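Local coordinates for spore coat polysaccharide biosynthesis protein SpsE (Bacillus subtilis, PDB 1VLI) that takes part in the biosynthesis of spore coat polysaccharide, probably as a NeuB-family synthase of the N-acylneuraminate type, at residues A[192-197]-A[304-309]; A[163-168]-A[299-304]. One frame throughout, in Å; residues are numbered along the deposited sequence.

Overall arrangement
Both interactions sit at the C-terminal ends of two neighbouring strands of the parallel eight-stranded TIM barrel, 161-164 and 188-193. Both share one partner: the loop that joins helix 293-296 to helix 310-313. Along the chain the order is 163-168, 192-197, 299-304 and 304-309, so the two contacts cross, and Thr304 belongs to both. Their centres lie about 8 Å apart. Interaction 2 seats the first half of the loop on the turn after strand 161-164, and interaction 1 lays its second half beside the end of strand 188-193; a weak hydrogen bond from Lys301 to His192 ties them together. The loop thus lies along these strand ends, the zinc ion about 6 Å from the Cys193 side chain.

Interaction 1 (A[192-197]-A[304-309]); sequences HCVAKY and TAIEGE
Val194 presents its CG1 methyl to the carboxylate end of Glu307, where the chain runs off strand 188-193 at the C-terminal mouth of the TIM barrel. The two side chains cross at about a right angle, with CG1 of Val194 lying 3.7 Å from CD of Glu307. Ala195 meets the same side chain nearer its base, its CB 3.9 Å from CG of Glu307. The modelled approach of Glu307 OE2 to the backbone N of Ala195 is too short to be trusted. Ile306 and Lys196 side chains also cross at about a right angle, but the closeness of Ile306 CD1 to Lys196 CB is doubtful. Thr304 also meets the valine methyl, its OG1 4.0 Å from Val194 CG1. With CG1 anti to its backbone N (chi1 -171°), Val194 turns this methyl to the loop, while its carbonyl O bonds to ND1 of His226, a ligand of the zinc ion, so one residue meets the loop with its side chain and a zinc ligand with its carbonyl. On the loop side, residues 304 to 308 form a tight turn, with Gly308 N donating to Thr304 O at 2.8 Å. The turn folds Glu307 back on Thr304: OE1 takes Thr304 N on its anti lone pair at 3.0 Å, and Thr304 OG1 donates to it at 2.6 Å from 42° above the carboxylate plane.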
loop_
_atom_site.group_PDB
_atom_site.type_symbol
_atom_site.label_atom_id
_atom_site.label_comp_id
_atom_site.label_asym_id
_atom_site.label_seq_id
_atom_site.Cartn_x
_atom_site.Cartn_y
_atom_site.Cartn_z
ATOM N N HIS A 192 -9.253 -2.973 0.894
ATOM C CA HIS A 192 -9.844 -2.367 2.077
ATOM C C HIS A 192 -8.915 -2.641 3.233
ATOM O O HIS A 192 -8.252 -3.667 3.254
ATOM C CB HIS A 192 -11.225 -2.972 2.356
ATOM C CG HIS A 192 -11.807 -2.556 3.669
ATOM N ND1 HIS A 192 -11.921 -1.233 4.048
ATOM C CD2 HIS A 192 -12.316 -3.287 4.687
ATOM C CE1 HIS A 192 -12.490 -1.170 5.237
ATOM N NE2 HIS A 192 -12.747 -2.399 5.642
ATOM N N CYS A 193 -8.907 -1.761 4.222
ATOM C CA CYS A 193 -7.849 -1.776 5.189
ATOM C C CYS A 193 -8.150 -0.835 6.343
ATOM O O CYS A 193 -8.736 0.215 6.132
ATOM C CB CYS A 193 -6.604 -1.276 4.458
ATOM S SG CYS A 193 -5.169 -1.282 5.483
ATOM N N VAL A 194 -7.712 -1.188 7.549
ATOM C CA VAL A 194 -7.756 -0.281 8.716
ATOM C C VAL A 194 -6.335 0.074 9.218
ATOM O O VAL A 194 -5.534 -0.827 9.514
ATOM C CB VAL A 194 -8.512 -0.932 9.874
ATOM C CG1 VAL A 194 -8.750 0.067 10.984
ATOM C CG2 VAL A 194 -9.818 -1.542 9.388
ATOM N N ALA A 195 -6.020 1.367 9.338
ATOM C CA ALA A 195 -4.623 1.804 9.619
ATOM C C ALA A 195 -4.107 1.560 11.044
ATOM O O ALA A 195 -2.893 1.580 11.280
ATOM C CB ALA A 195 -4.382 3.270 9.194
ATOM N N LYS A 196 -5.019 1.325 11.981
ATOM C CA LYS A 196 -4.645 0.844 13.306
ATOM C C LYS A 196 -3.987 -0.551 13.255
ATOM O O LYS A 196 -4.383 -1.411 12.474
ATOM C CB LYS A 196 -5.874 0.828 14.217
ATOM C CG LYS A 196 -5.570 0.604 15.700
ATOM C CD LYS A 196 -4.678 1.700 16.313
ATOM C CE LYS A 196 -4.497 1.478 17.814
ATOM N NZ LYS A 196 -3.673 2.557 18.418
ATOM N N TYR A 197 -2.966 -0.755 14.080
ATOM C CA TYR A 197 -2.333 -2.060 14.191
ATOM C C TYR A 197 -1.944 -2.323 15.653
ATOM O O TYR A 197 -1.163 -1.559 16.230
ATOM C CB TYR A 197 -1.124 -2.183 13.239
ATOM C CG TYR A 197 -0.395 -3.530 13.311
ATOM C CD1 TYR A 197 -0.891 -4.667 12.649
ATOM C CD2 TYR A 197 0.804 -3.665 14.032
ATOM C CE1 TYR A 197 -0.220 -5.904 12.717
ATOM C CE2 TYR A 197 1.484 -4.894 14.099
ATOM C CZ TYR A 197 0.965 -6.002 13.441
ATOM O OH TYR A 197 1.637 -7.199 13.517
ATOM N N THR A 304 -11.982 5.410 10.422
ATOM C CA THR A 304 -12.589 4.882 11.663
ATOM C C THR A 304 -12.392 5.808 12.883
ATOM O O THR A 304 -11.631 6.786 12.820
ATOM C CB THR A 304 -12.125 3.417 11.987
ATOM O OG1 THR A 304 -10.693 3.352 12.039
ATOM C CG2 THR A 304 -12.517 2.428 10.871
ATOM N N ALA A 305 -13.106 5.501 13.973
ATOM C CA ALA A 305 -12.919 6.181 15.262
ATOM C C ALA A 305 -11.469 6.100 15.784
ATOM O O ALA A 305 -10.995 7.058 16.396
ATOM C CB ALA A 305 -13.917 5.660 16.307
ATOM N N ILE A 306 -10.777 4.975 15.519
ATOM C CA ILE A 306 -9.354 4.749 15.918
ATOM C C ILE A 306 -8.281 5.192 14.889
ATOM O O ILE A 306 -7.075 5.142 15.176
ATOM C CB ILE A 306 -9.091 3.263 16.363
ATOM C CG1 ILE A 306 -9.456 2.281 15.242
ATOM C CG2 ILE A 306 -9.793 2.950 17.696
ATOM C CD1 ILE A 306 -8.827 0.914 15.372
ATOM N N GLU A 307 -8.721 5.603 13.699
ATOM C CA GLU A 307 -7.842 6.258 12.717
ATOM C C GLU A 307 -7.996 7.800 12.792
ATOM O O GLU A 307 -7.015 8.514 13.003
ATOM C CB GLU A 307 -8.087 5.715 11.291
ATOM C CG GLU A 307 -7.643 4.265 11.054
ATOM C CD GLU A 307 -8.360 3.588 9.879
ATOM O OE1 GLU A 307 -9.601 3.696 9.751
ATOM O OE2 GLU A 307 -7.683 2.926 9.075
ATOM N N GLY A 308 -9.226 8.292 12.625
ATOM C CA GLY A 308 -9.570 9.704 12.855
ATOM C C GLY A 308 -9.049 10.729 11.856
ATOM O O GLY A 308 -8.063 11.423 12.136
ATOM N N GLU A 309 -9.740 10.844 10.714
ATOM C CA GLU A 309 -9.418 11.766 9.585
ATOM C C GLU A 309 -7.929 11.879 9.192
ATOM O O GLU A 309 -7.341 12.975 9.157
ATOM C CB GLU A 309 -10.084 13.143 9.753
ATOM C CG GLU A 309 -9.538 13.986 10.893
ATOM C CD GLU A 309 -10.326 15.257 11.101
ATOM O OE1 GLU A 309 -11.578 15.180 11.165
ATOM O OE2 GLU A 309 -9.691 16.330 11.207
#

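Interaction 2 (A[163-168]-A[299-304]); sequences FSTAGA and SYKTTT
The peptide carbonyl of Thr165 is approached from both faces: Lys301 NZ comes down on one, Ala168 N on the other. NZ donates to Thr165 O at 3.0 Å from well above the plane, 51° out of it, with a C=O...N angle of 126°. Opposite, Ala168 N closes the type II turn Thr165-Ala168 by donating to the same O at 3.2 Å. Lys301 NZ also donates to Thr165 OG1, again at 3.0 Å, so one residue receives the ammonium through backbone and side chain together; that hydroxyl in turn passes its own proton to Met191 O. NZ is also within bonding distance of a water 3.1 Å away and, weakly, of His192 ND1, so that four acceptors share three N-H groups. The water donates to Thr302 O at 2.6 Å and so bridges the lysine back to its own loop. A methionine in place of Lys301 would probably leave Thr165 O and OG1 without the ammonium that grips both, and the water without that donor, loosening the loop's hold on the turn. The turn itself follows strand 161-164 at the C-terminal end of the TIM barrel, and the lysine reaches it between that strand end and helix 208-215, whose Val208 and Met211 touch its chain. With CG anti to the backbone N (chi1 179°), the Lys301 chain passes Ala168 O, CG lying 3.4 Å from that oxygen. Thr302 CA offers a C-H to the same oxygen at 3.4 Å, and Thr302 OG1 is hydrogen-bonded to Glu169. Further along, Gly167 lies against Thr303 with its CA 3.7 Å from Thr303 CB; its positive phi suits a glycine, and a CB there would come close to Thr303 OG1.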
loop_
_atom_site.group_PDB
_atom_site.type_symbol
_atom_site.label_atom_id
_atom_site.label_comp_id
_atom_site.label_asym_id
_atom_site.label_seq_id
_atom_site.Cartn_x
_atom_site.Cartn_y
_atom_site.Cartn_z
ATOM N N PHE A 163 -3.602 -1.081 -4.609
ATOM C CA PHE A 163 -3.574 0.083 -3.721
ATOM C C PHE A 163 -4.478 -0.056 -2.505
ATOM O O PHE A 163 -5.515 -0.699 -2.562
ATOM C CB PHE A 163 -3.687 1.412 -4.467
ATOM C CG PHE A 163 -5.057 1.724 -5.000
ATOM C CD1 PHE A 163 -6.038 2.338 -4.178
ATOM C CD2 PHE A 163 -5.363 1.477 -6.336
ATOM C CE1 PHE A 163 -7.260 2.686 -4.683
ATOM C CE2 PHE A 163 -6.625 1.808 -6.849
ATOM C CZ PHE A 163 -7.569 2.430 -6.027
ATOM N N SER A 164 -4.026 0.493 -1.386
ATOM C CA SER A 164 -4.709 0.325 -0.143
ATOM C C SER A 164 -5.558 1.557 0.152
ATOM O O SER A 164 -5.344 2.623 -0.418
ATOM C CB SER A 164 -3.682 0.063 0.936
ATOM O OG SER A 164 -3.433 -1.337 1.025
ATOM N N THR A 165 -6.525 1.422 1.034
ATOM C CA THR A 165 -7.486 2.507 1.221
ATOM C C THR A 165 -7.807 2.871 2.671
ATOM O O THR A 165 -8.942 3.300 2.957
ATOM C CB THR A 165 -8.801 2.153 0.502
ATOM O OG1 THR A 165 -9.364 0.983 1.102
ATOM C CG2 THR A 165 -8.558 1.748 -0.970
ATOM N N ALA A 166 -6.851 2.718 3.592
ATOM C CA ALA A 166 -7.129 3.059 4.992
ATOM C C ALA A 166 -7.501 4.520 5.101
ATOM O O ALA A 166 -6.802 5.396 4.561
ATOM C CB ALA A 166 -5.956 2.768 5.889
ATOM N N GLY A 167 -8.610 4.784 5.788
ATOM C CA GLY A 167 -9.052 6.166 6.042
ATOM C C GLY A 167 -9.584 6.957 4.849
ATOM O O GLY A 167 -9.786 8.168 4.959
ATOM N N ALA A 168 -9.829 6.269 3.727
ATOM C CA ALA A 168 -10.205 6.905 2.469
ATOM C C ALA A 168 -11.709 6.979 2.404
ATOM O O ALA A 168 -12.397 6.197 3.047
ATOM C CB ALA A 168 -9.676 6.113 1.281
ATOM N N SER A 299 -21.069 -0.041 5.686
ATOM C CA SER A 299 -20.648 0.025 4.267
ATOM C C SER A 299 -20.221 1.419 3.794
ATOM O O SER A 299 -19.714 1.562 2.684
ATOM C CB SER A 299 -21.732 -0.538 3.322
ATOM O OG SER A 299 -22.988 0.131 3.461
ATOM N N TYR A 300 -20.442 2.452 4.610
ATOM C CA TYR A 300 -19.974 3.795 4.252
ATOM C C TYR A 300 -18.458 3.807 4.379
ATOM O O TYR A 300 -17.928 3.707 5.499
ATOM C CB TYR A 300 -20.616 4.897 5.113
ATOM C CG TYR A 300 -20.138 6.295 4.741
ATOM C CD1 TYR A 300 -20.358 6.824 3.457
ATOM C CD2 TYR A 300 -19.456 7.081 5.663
ATOM C CE1 TYR A 300 -19.900 8.109 3.096
ATOM C CE2 TYR A 300 -18.990 8.368 5.321
ATOM C CZ TYR A 300 -19.214 8.875 4.038
ATOM O OH TYR A 300 -18.753 10.146 3.722
ATOM N N LYS A 301 -17.776 3.879 3.228
ATOM C CA LYS A 301 -16.302 3.890 3.160
ATOM C C LYS A 301 -15.840 5.193 3.740
ATOM O O LYS A 301 -16.169 6.253 3.209
ATOM C CB LYS A 301 -15.791 3.768 1.720
ATOM C CG LYS A 301 -14.277 3.800 1.575
ATOM C CD LYS A 301 -13.619 2.806 2.504
ATOM C CE LYS A 301 -12.129 2.760 2.258
ATOM N NZ LYS A 301 -11.490 1.676 3.092
ATOM N N THR A 302 -15.102 5.100 4.845
ATOM C CA THR A 302 -14.659 6.270 5.607
ATOM C C THR A 302 -13.547 5.922 6.627
ATOM O O THR A 302 -13.275 4.761 6.863
ATOM C CB THR A 302 -15.883 6.964 6.289
ATOM O OG1 THR A 302 -15.461 8.195 6.871
ATOM C CG2 THR A 302 -16.436 6.149 7.470
ATOM N N THR A 303 -12.910 6.929 7.223
ATOM C CA THR A 303 -11.954 6.708 8.319
ATOM C C THR A 303 -12.653 6.248 9.628
ATOM O O THR A 303 -13.803 6.642 9.904
ATOM C CB THR A 303 -11.102 7.987 8.521
ATOM O OG1 THR A 303 -9.968 7.696 9.352
ATOM C CG2 THR A 303 -11.886 9.066 9.271
ATOM N N THR A 304 -11.982 5.410 10.422
ATOM C CA THR A 304 -12.589 4.882 11.663
ATOM C C THR A 304 -12.392 5.808 12.883
ATOM O O THR A 304 -11.631 6.786 12.820
ATOM C CB THR A 304 -12.125 3.417 11.987
ATOM O OG1 THR A 304 -10.693 3.352 12.039
ATOM C CG2 THR A 304 -12.517 2.428 10.871
HETATM O O HOH W 1 -11.458 3.892 5.243
#